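PDB 4GR2: chaperonin-like RBCX protein 1, chloroplastic from Arabidopsis thaliana, which acts as a homodimeric chaperone in the assembly of the carbon-fixing enzyme RuBisCO, whose large subunit it binds. Local coordinates for residues H18-F23 with D57-L62. The protein carries 2 engineered substitutions. Residues are numbered along the deposited sequence; the frame is centred on the assembly and turned at random.
Engineered in segment 57-62: Leu62 (natural residue Cys).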
# COMPACT_ATOMS: atom_id res chain seq x y z
N HIS B 18 -3.27 -2.78 -3.93
CA HIS B 18 -1.92 -2.84 -3.36
C HIS B 18 -1.73 -4.08 -2.49
O HIS B 18 -0.69 -4.73 -2.56
CB HIS B 18 -1.56 -1.60 -2.52
CG HIS B 18 -0.19 -1.68 -1.92
ND1 HIS B 18 0.96 -1.61 -2.67
CD2 HIS B 18 0.22 -1.88 -0.64
CE1 HIS B 18 2.02 -1.73 -1.89
NE2 HIS B 18 1.59 -1.90 -0.65
N LEU B 19 -2.73 -4.42 -1.67
CA LEU B 19 -2.64 -5.64 -0.87
C LEU B 19 -2.56 -6.91 -1.75
O LEU B 19 -1.70 -7.77 -1.54
CB LEU B 19 -3.80 -5.72 0.12
CG LEU B 19 -3.58 -4.71 1.26
CD1 LEU B 19 -4.86 -4.53 2.07
CD2 LEU B 19 -2.40 -5.17 2.14
N HIS B 20 -3.43 -6.98 -2.75
CA HIS B 20 -3.43 -8.08 -3.73
C HIS B 20 -2.00 -8.34 -4.24
O HIS B 20 -1.46 -9.44 -4.10
CB HIS B 20 -4.41 -7.74 -4.88
CG HIS B 20 -4.40 -8.73 -6.01
ND1 HIS B 20 -4.18 -8.37 -7.32
CD2 HIS B 20 -4.58 -10.07 -6.02
CE1 HIS B 20 -4.23 -9.43 -8.09
NE2 HIS B 20 -4.46 -10.48 -7.33
N ASP B 21 -1.36 -7.29 -4.76
CA ASP B 21 0.00 -7.40 -5.26
C ASP B 21 0.98 -7.74 -4.16
O ASP B 21 1.90 -8.54 -4.36
CB ASP B 21 0.45 -6.12 -6.00
CG ASP B 21 -0.20 -5.98 -7.37
OD1 ASP B 21 -0.47 -7.03 -8.01
OD2 ASP B 21 -0.43 -4.82 -7.79
N PHE B 22 0.80 -7.12 -2.99
CA PHE B 22 1.61 -7.47 -1.82
C PHE B 22 1.48 -8.97 -1.48
O PHE B 22 2.47 -9.63 -1.18
CB PHE B 22 1.24 -6.60 -0.60
CG PHE B 22 2.15 -6.82 0.58
CD1 PHE B 22 3.52 -6.62 0.47
CD2 PHE B 22 1.63 -7.25 1.80
CE1 PHE B 22 4.37 -6.84 1.56
CE2 PHE B 22 2.48 -7.46 2.90
CZ PHE B 22 3.83 -7.26 2.78
N PHE B 23 0.26 -9.51 -1.52
CA PHE B 23 0.05 -10.94 -1.23
C PHE B 23 0.71 -11.85 -2.24
O PHE B 23 1.25 -12.90 -1.87
CB PHE B 23 -1.44 -11.27 -1.09
CG PHE B 23 -2.08 -10.63 0.11
CD1 PHE B 23 -1.37 -10.48 1.29
CD2 PHE B 23 -3.38 -10.13 0.04
CE1 PHE B 23 -1.96 -9.88 2.40
CE2 PHE B 23 -3.97 -9.51 1.15
CZ PHE B 23 -3.25 -9.39 2.33
N ASP B 57 3.94 -5.74 -10.91
CA ASP B 57 2.59 -6.11 -11.35
C ASP B 57 2.54 -7.63 -11.21
O ASP B 57 2.97 -8.36 -12.11
CB ASP B 57 2.30 -5.69 -12.80
CG ASP B 57 0.88 -6.11 -13.30
OD1 ASP B 57 0.17 -6.92 -12.66
OD2 ASP B 57 0.48 -5.63 -14.39
N GLY B 58 2.04 -8.10 -10.07
CA GLY B 58 2.05 -9.51 -9.75
C GLY B 58 1.26 -10.43 -10.67
O GLY B 58 1.63 -11.59 -10.85
N ASP B 59 0.15 -9.96 -11.22
CA ASP B 59 -0.61 -10.84 -12.11
C ASP B 59 0.09 -10.99 -13.46
O ASP B 59 0.02 -12.07 -14.08
CB ASP B 59 -2.04 -10.37 -12.28
CG ASP B 59 -2.89 -10.68 -11.06
OD1 ASP B 59 -2.33 -11.19 -10.07
OD2 ASP B 59 -4.11 -10.40 -11.09
N LYS B 60 0.76 -9.93 -13.91
CA LYS B 60 1.54 -9.99 -15.15
C LYS B 60 2.70 -10.95 -14.94
O LYS B 60 2.99 -11.76 -15.81
CB LYS B 60 2.05 -8.61 -15.59
N PHE B 61 3.33 -10.87 -13.77
CA PHE B 61 4.40 -11.81 -13.40
C PHE B 61 3.90 -13.27 -13.41
O PHE B 61 4.60 -14.17 -13.89
CB PHE B 61 4.94 -11.45 -12.02
CG PHE B 61 5.89 -12.48 -11.43
CD1 PHE B 61 7.25 -12.40 -11.66
CD2 PHE B 61 5.41 -13.50 -10.59
CE1 PHE B 61 8.13 -13.32 -11.11
CE2 PHE B 61 6.28 -14.43 -10.02
CZ PHE B 61 7.64 -14.34 -10.28
N LEU B 62 2.71 -13.51 -12.87
CA LEU B 62 2.18 -14.87 -12.81
C LEU B 62 1.77 -15.37 -14.19
O LEU B 62 2.00 -16.54 -14.53
CB LEU B 62 0.99 -14.97 -11.84
CG LEU B 62 1.38 -14.85 -10.36
CD1 LEU B 62 0.14 -14.73 -9.50
CD2 LEU B 62 2.23 -16.06 -9.95
O HOH W 1 -1.40 -7.29 -10.39
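Asp21 OD1 reaches across to the first turn of helix 58-68, where Gly58 N gives it a weak hydrogen bond of 3.4 Å. Asp21 CG lies anti to its own carbonyl carbon, beside the backbone N (chi1 -74°), and OD1 is the carboxylate oxygen that meets Gly58 N. A water bridges the two sides: it donates to Asp21 OD1 at 2.6 Å and to Asp57 OD1 at 2.8 Å, and accepts from Asp59 N. Asp57 is the N-cap; its OD1 receives weak bonds from Asp59 N and Lys60 N, the latter at 3.3 Å. Two carboxylates thus gather at one helix start, OD1 of Asp21 and OD1 of Asp57 4.7 Å apart, and the water and the amide N-H groups probably ease their repulsion. The second meeting is His20 with Asp59. His20 CG lies anti to the backbone N, and the ring presents its CE1 edge to the carboxylate, with CE1 3.2 Å from Asp59 OD2, which lies near the ring plane. The two planes stand 83° apart. Asp59 OD1 pairs with Arg83 of helix 70-90, and OD2 bonds to Ser107 of the second subunit. An alanine in place of Asp59 would probably leave Arg83 without this counter-charge, Ser107 of the second subunit without its acceptor, and the CE1 edge of His20 without this carboxylate. The axes of segments 18-23 and 58-62 come within 10.1 Å, 38° apart in direction, joined here by polar groups around a capped helix N-terminus, within the all-helical RbcX fold and at its dimer interface.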